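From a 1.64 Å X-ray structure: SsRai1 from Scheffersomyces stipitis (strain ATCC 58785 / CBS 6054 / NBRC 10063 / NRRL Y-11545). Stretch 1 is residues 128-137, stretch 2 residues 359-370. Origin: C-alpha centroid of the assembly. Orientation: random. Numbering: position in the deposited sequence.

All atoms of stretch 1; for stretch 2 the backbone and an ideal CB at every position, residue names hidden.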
# COMPACT_ATOMS: atom_id res chain seq x y z
N LEU A 128 0.63 -13.83 -7.08
CA LEU A 128 0.24 -12.58 -7.74
C LEU A 128 -0.37 -12.77 -9.13
O LEU A 128 -0.81 -11.81 -9.76
CB LEU A 128 1.41 -11.60 -7.80
CG LEU A 128 1.93 -11.12 -6.44
CD1 LEU A 128 3.28 -10.45 -6.56
CD2 LEU A 128 0.91 -10.20 -5.78
N ASN A 129 -0.39 -14.01 -9.61
CA ASN A 129 -1.00 -14.28 -10.91
C ASN A 129 -2.45 -14.76 -10.80
O ASN A 129 -3.11 -14.95 -11.81
CB ASN A 129 -0.18 -15.32 -11.68
CG ASN A 129 1.22 -14.83 -11.97
OD1 ASN A 129 1.43 -13.67 -12.34
ND2 ASN A 129 2.20 -15.71 -11.78
N ASP A 130 -2.93 -14.94 -9.57
CA ASP A 130 -4.28 -15.45 -9.34
C ASP A 130 -5.25 -14.31 -9.07
O ASP A 130 -5.05 -13.53 -8.14
CB ASP A 130 -4.31 -16.42 -8.15
CG ASP A 130 -3.48 -17.68 -8.38
OD1 ASP A 130 -3.18 -18.01 -9.55
OD2 ASP A 130 -3.14 -18.35 -7.37
N PRO A 131 -6.30 -14.20 -9.89
CA PRO A 131 -7.31 -13.16 -9.66
C PRO A 131 -8.15 -13.43 -8.42
O PRO A 131 -8.31 -14.58 -8.01
CB PRO A 131 -8.19 -13.24 -10.91
CG PRO A 131 -8.02 -14.65 -11.40
CD PRO A 131 -6.58 -15.00 -11.10
N VAL A 132 -8.66 -12.36 -7.82
CA VAL A 132 -9.61 -12.46 -6.72
C VAL A 132 -10.78 -11.54 -7.01
O VAL A 132 -10.59 -10.38 -7.38
CB VAL A 132 -8.98 -12.06 -5.37
CG1 VAL A 132 -10.01 -12.16 -4.24
CG2 VAL A 132 -7.78 -12.94 -5.05
N ASP A 133 -12.00 -12.04 -6.85
CA ASP A 133 -13.18 -11.20 -6.98
C ASP A 133 -14.20 -11.57 -5.92
O ASP A 133 -14.69 -12.70 -5.88
CB ASP A 133 -13.79 -11.31 -8.38
CG ASP A 133 -12.94 -10.62 -9.43
OD1 ASP A 133 -13.04 -9.38 -9.56
OD2 ASP A 133 -12.18 -11.32 -10.12
N LEU A 134 -14.51 -10.62 -5.04
CA LEU A 134 -15.44 -10.87 -3.95
C LEU A 134 -16.54 -9.83 -3.92
O LEU A 134 -16.30 -8.65 -4.17
CB LEU A 134 -14.71 -10.85 -2.61
CG LEU A 134 -13.49 -11.76 -2.46
CD1 LEU A 134 -12.76 -11.42 -1.17
CD2 LEU A 134 -13.92 -13.23 -2.49
N ASN A 135 -17.76 -10.27 -3.62
CA ASN A 135 -18.87 -9.35 -3.39
C ASN A 135 -18.98 -9.11 -1.89
O ASN A 135 -18.84 -10.05 -1.10
CB ASN A 135 -20.18 -9.93 -3.91
CG ASN A 135 -20.22 -10.03 -5.41
OD1 ASN A 135 -19.60 -9.23 -6.11
ND2 ASN A 135 -20.95 -11.01 -5.92
N VAL A 136 -19.20 -7.87 -1.50
CA VAL A 136 -19.30 -7.52 -0.09
C VAL A 136 -20.49 -6.62 0.11
O VAL A 136 -20.71 -5.69 -0.65
CB VAL A 136 -18.05 -6.75 0.40
CG1 VAL A 136 -18.15 -6.49 1.89
CG2 VAL A 136 -16.78 -7.51 0.05
N LEU A 137 -21.28 -6.88 1.14
CA LEU A 137 -22.35 -5.93 1.43
C LEU A 137 -22.65 -5.85 2.90
O LEU A 137 -22.47 -6.82 3.66
CB LEU A 137 -23.59 -6.24 0.62
CG LEU A 137 -24.24 -7.59 0.91
CD1 LEU A 137 -25.17 -7.46 2.11
CD2 LEU A 137 -24.99 -8.07 -0.30
N UNK A 359 -23.74 -2.10 -2.43
CA UNK A 359 -22.94 -3.32 -2.40
C UNK A 359 -21.59 -3.01 -3.04
O UNK A 359 -21.48 -2.05 -3.81
CB UNK A 359 -23.65 -4.47 -3.12
N UNK A 360 -20.59 -3.83 -2.73
CA UNK A 360 -19.22 -3.56 -3.18
C UNK A 360 -18.56 -4.78 -3.83
O UNK A 360 -18.93 -5.93 -3.57
CB UNK A 360 -18.37 -3.09 -2.00
N UNK A 361 -17.59 -4.50 -4.71
CA UNK A 361 -16.76 -5.52 -5.33
C UNK A 361 -15.32 -5.30 -4.92
O UNK A 361 -14.75 -4.23 -5.14
CB UNK A 361 -16.90 -5.50 -6.85
N UNK A 362 -14.73 -6.32 -4.29
CA UNK A 362 -13.31 -6.31 -3.96
C UNK A 362 -12.62 -7.14 -5.04
O UNK A 362 -13.01 -8.28 -5.29
CB UNK A 362 -13.04 -6.86 -2.56
N UNK A 363 -11.61 -6.56 -5.68
CA UNK A 363 -10.98 -7.25 -6.80
C UNK A 363 -9.47 -7.11 -6.79
O UNK A 363 -8.93 -6.02 -6.57
CB UNK A 363 -11.54 -6.72 -8.12
N UNK A 364 -8.79 -8.22 -7.02
CA UNK A 364 -7.37 -8.16 -7.35
C UNK A 364 -7.19 -8.55 -8.80
O UNK A 364 -7.61 -9.64 -9.22
CB UNK A 364 -6.55 -9.07 -6.44
N UNK A 365 -6.58 -7.65 -9.57
CA UNK A 365 -6.35 -7.84 -10.99
C UNK A 365 -4.87 -8.15 -11.25
O UNK A 365 -4.01 -7.28 -11.10
CB UNK A 365 -6.79 -6.60 -11.77
N UNK A 366 -4.56 -9.39 -11.62
CA UNK A 366 -3.16 -9.77 -11.81
C UNK A 366 -2.45 -9.00 -12.92
O UNK A 366 -1.24 -8.77 -12.82
CB UNK A 366 -3.08 -11.27 -12.11
N UNK A 367 -3.18 -8.61 -13.96
CA UNK A 367 -2.54 -7.96 -15.10
C UNK A 367 -1.98 -6.60 -14.71
O UNK A 367 -0.93 -6.19 -15.21
CB UNK A 367 -3.53 -7.81 -16.26
N UNK A 368 -2.67 -5.90 -13.82
CA UNK A 368 -2.23 -4.58 -13.37
C UNK A 368 -1.67 -4.61 -11.95
O UNK A 368 -1.09 -3.63 -11.47
CB UNK A 368 -3.39 -3.59 -13.44
N UNK A 369 -1.84 -5.76 -11.30
CA UNK A 369 -1.47 -5.93 -9.90
C UNK A 369 -2.04 -4.83 -9.01
O UNK A 369 -1.33 -4.20 -8.23
CB UNK A 369 0.05 -5.96 -9.76
N UNK A 370 -3.35 -4.62 -9.14
CA UNK A 370 -4.02 -3.63 -8.33
C UNK A 370 -5.10 -4.31 -7.50
O UNK A 370 -5.76 -5.23 -7.97
CB UNK A 370 -4.61 -2.52 -9.20

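Positions 359 to 365 run antiparallel to Val 132-Leu 137, so side chains alternate between two faces.

Position 359 points to the face of Leu 137. Its ideal CB is 4.1 Å from Leu 137 CB. A small or apolar residue would suit. It is Ala 359.

Position 360 lies on the other face, paired with Val 136. Beta-branched, aromatic or other apolar residues would fit this extended backbone. It is Tyr 360. The end of its side chain leads away. The backbone carries the pairing: Tyr 360 N donates to Val 136 O at 2.8 Å, and Val 136 N to Tyr 360 O at 2.8 Å.

Position 361 is on the face of Asn 135 and Asp 133. The ideal CB is 4.7 Å from Asn 135 OD1, an acceptor, and Asp 133 adds negative charge nearby. A long donor such as Arg or Lys would suit, or Gln. It is Arg 361. Its chain folds with chi2 and chi3 both p, so that NE and NH2 each donate to Asn 135 OD1 at 2.9 Å. Water 3 links NH1 to Asp 133 OD1.

Position 362 returns to the face of Leu 134 and Val 136. Val, Ile or Leu would fit. It is Val 362, whose CG2 packs 3.7 Å from Val 136 CG2.

Position 363 has its ideal CB only 3.4 Å from Asp 133 OD1. A short donor is favoured: Ser or Thr. It is Ser 363, and OG donates to Asp 133 OD1 at 2.9 Å.

Position 364 pairs with Val 132, and Leu 128 offers an apolar side chain farther along. A large apolar residue could span the gap. It is Phe 364. Its CZ lies 4.0 Å from Leu 128 CD2, while the ring edge meets Leu 128 O and Asp 130 O.

Position 365 points away, leaving the choice open. It is Asp 365; its OD2 accepts a hydrogen bond from the side chain at position 368.

Position 366 points toward stretch 1, with phi -63° and carbonyls close by. Pro or Ala would be compatible. It is Pro 366, with CG 3.9 Å from Pro 131 CD.

Positions 367, 368 and 370 have no contact with stretch 1; polar residues are plausible in the turn. They are Ser 367, Thr 368, whose OG1 donates to Asp 365 OD2 at 2.8 Å, and Thr 370.

Position 369 has positive phi, which favours Gly or Asn, but its CB leaves room for a long chain. It is Arg 369. Its guanidinium lays one face on Leu 128 CD1, and NE donates to water 1, which also binds Leu 128 O.

Stretch 2 (359-370) AYRVSFDPSTRT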
# COMPACT_ATOMS: atom_id res chain seq x y z
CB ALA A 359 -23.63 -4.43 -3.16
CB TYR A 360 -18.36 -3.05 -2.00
CG TYR A 360 -18.79 -1.70 -1.49
CD1 TYR A 360 -19.84 -1.56 -0.57
CD2 TYR A 360 -18.17 -0.54 -1.95
CE1 TYR A 360 -20.25 -0.28 -0.14
CE2 TYR A 360 -18.57 0.71 -1.52
CZ TYR A 360 -19.60 0.84 -0.61
OH TYR A 360 -19.98 2.11 -0.20
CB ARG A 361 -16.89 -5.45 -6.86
CG ARG A 361 -15.84 -6.23 -7.65
CD ARG A 361 -15.99 -7.75 -7.47
NE ARG A 361 -17.37 -8.20 -7.67
CZ ARG A 361 -18.01 -8.19 -8.84
NH1 ARG A 361 -17.41 -7.76 -9.93
NH2 ARG A 361 -19.27 -8.61 -8.91
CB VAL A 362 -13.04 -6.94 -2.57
CG1 VAL A 362 -11.53 -7.04 -2.30
CG2 VAL A 362 -13.72 -6.15 -1.48
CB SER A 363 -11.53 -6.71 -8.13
OG SER A 363 -10.95 -7.38 -9.24
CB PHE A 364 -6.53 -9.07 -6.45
CG PHE A 364 -5.09 -9.17 -6.90
CD1 PHE A 364 -4.24 -8.10 -6.74
CD2 PHE A 364 -4.60 -10.33 -7.49
CE1 PHE A 364 -2.92 -8.17 -7.17
CE2 PHE A 364 -3.29 -10.41 -7.91
CZ PHE A 364 -2.44 -9.34 -7.75
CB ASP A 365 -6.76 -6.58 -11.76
CG ASP A 365 -6.42 -6.65 -13.23
OD1 ASP A 365 -6.31 -7.76 -13.78
OD2 ASP A 365 -6.28 -5.58 -13.85
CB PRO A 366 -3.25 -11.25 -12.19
CG PRO A 366 -4.54 -11.72 -11.63
CD PRO A 366 -5.47 -10.55 -11.71
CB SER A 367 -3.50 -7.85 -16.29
OG SER A 367 -4.54 -6.90 -16.05
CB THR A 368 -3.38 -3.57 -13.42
OG1 THR A 368 -4.44 -4.00 -12.55
CG2 THR A 368 -3.92 -3.45 -14.83
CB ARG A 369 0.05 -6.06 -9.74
CG ARG A 369 0.56 -7.40 -10.22
CD ARG A 369 2.01 -7.63 -9.86
NE ARG A 369 2.50 -8.91 -10.35
CZ ARG A 369 3.70 -9.40 -10.06
NH1 ARG A 369 4.52 -8.71 -9.29
NH2 ARG A 369 4.08 -10.58 -10.55
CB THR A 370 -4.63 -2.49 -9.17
OG1 THR A 370 -5.69 -3.00 -9.99
CG2 THR A 370 -3.57 -1.87 -10.07
O HOH W 1 0.61 -10.34 -11.63
O HOH W 2 -9.88 -9.91 -10.84
O HOH W 3 -14.51 -7.39 -10.60
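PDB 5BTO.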